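Local coordinates for glycoside hydrolase (Streptococcus pneumoniae serotype 4, PDB 6ORH), which probably hydrolyses alpha-L-fucosidic linkages, as a GH29 family alpha-L-fucosidase that helps degrade host carbohydrate antigens, at residues P229-T234 with H243-G248. The protein carries 2 engineered substitutions. Sequence-based numbering, arbitrary orientation.
Sequences PDKLGT and HGDPSG. With FUC (alpha-L-fucopyranose), chain C.
Lys-231 reaches over to Asp-245, joining the two loops that flank helix 238-243 in the TIM-barrel-type fucosidase domain; Asp-245 itself heads an Asx turn. From Lys-231 CA the bond to CB already points toward the other loop. CG lies anti to the carbonyl carbon (chi1 -71°), CD carries the chain onward, and a bend at chi3 turns CE so that it sits 3.7 Å from Asp-245 OD2. The side chain also touches Tyr-240 of the helix. At the tip, NZ is likewise 3.7 Å from Asp-245 OD2, a long salt bridge and the sole polar link between the segments; the two side chains cross at about a right angle. OD2 is held more firmly elsewhere, by a hydrogen bond with Tyr-240 OH, so the exposed lysine adds a looser, probably mainly electrostatic, contact to the buried Asp-245. Three residues on from Lys-231, Thr-234 lies in the glycan pocket, its carbonyl O accepting from fucose O3 at 3.3 Å and more weakly from O2. Back at Asp-245, a type I turn runs to Gly-248, whose N donates to Asp-245 O at 2.9 Å. The second carboxylate oxygen stays within this turn: Ser-247 N donates to Asp-245 OD1 at 2.8 Å, arriving from above the carboxylate, 49° out of its plane.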
loop_
_atom_site.group_PDB
_atom_site.type_symbol
_atom_site.label_atom_id
_atom_site.label_comp_id
_atom_site.label_asym_id
_atom_site.label_seq_id
_atom_site.Cartn_x
_atom_site.Cartn_y
_atom_site.Cartn_z
ATOM N N PRO A 229 13.969 -9.233 19.034
ATOM C CA PRO A 229 15.279 -9.432 18.417
ATOM C C PRO A 229 15.496 -10.879 17.988
ATOM O O PRO A 229 16.256 -11.143 17.060
ATOM C CB PRO A 229 16.313 -9.061 19.486
ATOM C CG PRO A 229 15.546 -8.200 20.472
ATOM C CD PRO A 229 14.093 -8.612 20.364
ATOM N N ASP A 230 14.814 -11.824 18.645
ATOM C CA ASP A 230 14.995 -13.220 18.293
ATOM C C ASP A 230 14.355 -13.599 16.964
ATOM O O ASP A 230 14.577 -14.721 16.469
ATOM C CB ASP A 230 14.475 -14.107 19.437
ATOM C CG ASP A 230 15.459 -14.236 20.586
ATOM O OD1 ASP A 230 16.610 -13.754 20.459
ATOM O OD2 ASP A 230 15.101 -14.884 21.589
ATOM N N LYS A 231 13.596 -12.676 16.342
ATOM C CA LYS A 231 13.038 -12.916 15.031
ATOM C C LYS A 231 13.711 -12.020 13.981
ATOM O O LYS A 231 13.160 -11.825 12.903
ATOM C CB LYS A 231 11.519 -12.730 15.095
ATOM C CG LYS A 231 10.831 -13.862 15.867
ATOM C CD LYS A 231 9.351 -14.019 15.598
ATOM C CE LYS A 231 8.593 -12.942 16.320
ATOM N NZ LYS A 231 7.123 -13.152 16.204
ATOM N N LEU A 232 14.917 -11.527 14.306
ATOM C CA LEU A 232 15.704 -10.780 13.326
ATOM C C LEU A 232 16.794 -11.695 12.767
ATOM O O LEU A 232 16.497 -12.838 12.410
ATOM C CB LEU A 232 16.252 -9.526 14.002
ATOM C CG LEU A 232 15.178 -8.543 14.491
ATOM C CD1 LEU A 232 15.843 -7.322 15.150
ATOM C CD2 LEU A 232 14.251 -8.097 13.353
ATOM N N GLY A 233 18.027 -11.186 12.644
ATOM C CA GLY A 233 19.109 -11.905 11.965
ATOM C C GLY A 233 19.030 -11.762 10.438
ATOM O O GLY A 233 18.123 -11.134 9.895
ATOM N N THR A 234 19.977 -12.374 9.703
ATOM C CA THR A 234 19.977 -12.260 8.248
ATOM C C THR A 234 18.755 -12.904 7.573
ATOM O O THR A 234 18.401 -12.510 6.464
ATOM C CB THR A 234 21.303 -12.752 7.635
ATOM O OG1 THR A 234 21.493 -14.085 8.115
ATOM C CG2 THR A 234 22.489 -11.950 8.109
ATOM N N HIS A 243 6.732 -4.379 8.555
ATOM C CA HIS A 243 5.550 -4.027 9.340
ATOM C C HIS A 243 5.856 -3.974 10.831
ATOM O O HIS A 243 5.009 -3.524 11.611
ATOM C CB HIS A 243 4.415 -5.043 9.127
ATOM C CG HIS A 243 3.919 -5.063 7.730
ATOM N ND1 HIS A 243 3.017 -4.117 7.250
ATOM C CD2 HIS A 243 4.163 -5.912 6.689
ATOM C CE1 HIS A 243 2.736 -4.343 5.978
ATOM N NE2 HIS A 243 3.452 -5.435 5.599
ATOM N N GLY A 244 7.033 -4.484 11.229
ATOM C CA GLY A 244 7.320 -4.721 12.637
ATOM C C GLY A 244 6.362 -5.739 13.265
ATOM O O GLY A 244 5.688 -6.490 12.576
ATOM N N ASP A 245 6.330 -5.712 14.600
ATOM C CA ASP A 245 5.697 -6.767 15.379
ATOM C C ASP A 245 4.738 -6.119 16.374
ATOM O O ASP A 245 5.182 -5.371 17.257
ATOM C CB ASP A 245 6.774 -7.521 16.134
ATOM C CG ASP A 245 6.309 -8.797 16.837
ATOM O OD1 ASP A 245 5.079 -8.946 17.065
ATOM O OD2 ASP A 245 7.201 -9.625 17.151
ATOM N N PRO A 246 3.419 -6.387 16.271
ATOM C CA PRO A 246 2.478 -5.855 17.247
ATOM C C PRO A 246 2.828 -6.226 18.676
ATOM O O PRO A 246 2.390 -5.554 19.607
ATOM C CB PRO A 246 1.135 -6.512 16.894
ATOM C CG PRO A 246 1.276 -6.967 15.483
ATOM C CD PRO A 246 2.756 -7.207 15.260
ATOM N N SER A 247 3.574 -7.334 18.862
ATOM C CA SER A 247 3.990 -7.755 20.182
ATOM C C SER A 247 5.501 -7.625 20.332
ATOM O O SER A 247 6.121 -8.340 21.107
ATOM C CB SER A 247 3.557 -9.206 20.429
ATOM O OG SER A 247 2.133 -9.316 20.387
ATOM N N GLY A 248 6.112 -6.640 19.646
ATOM C CA GLY A 248 7.558 -6.480 19.797
ATOM C C GLY A 248 8.026 -6.114 21.212
ATOM O O GLY A 248 7.297 -5.474 21.980
HETATM C C1 FUC C . 21.098 -9.057 3.706
HETATM C C2 FUC C . 20.177 -10.201 4.175
HETATM C C3 FUC C . 19.479 -10.811 2.939
HETATM C C4 FUC C . 20.486 -11.305 1.924
HETATM C C5 FUC C . 21.344 -10.115 1.521
HETATM C C6 FUC C . 22.451 -10.457 0.533
HETATM O O2 FUC C . 19.250 -9.669 5.086
HETATM O O3 FUC C . 18.604 -11.902 3.277
HETATM O O4 FUC C . 21.329 -12.331 2.480
HETATM O O5 FUC C . 21.933 -9.605 2.712
#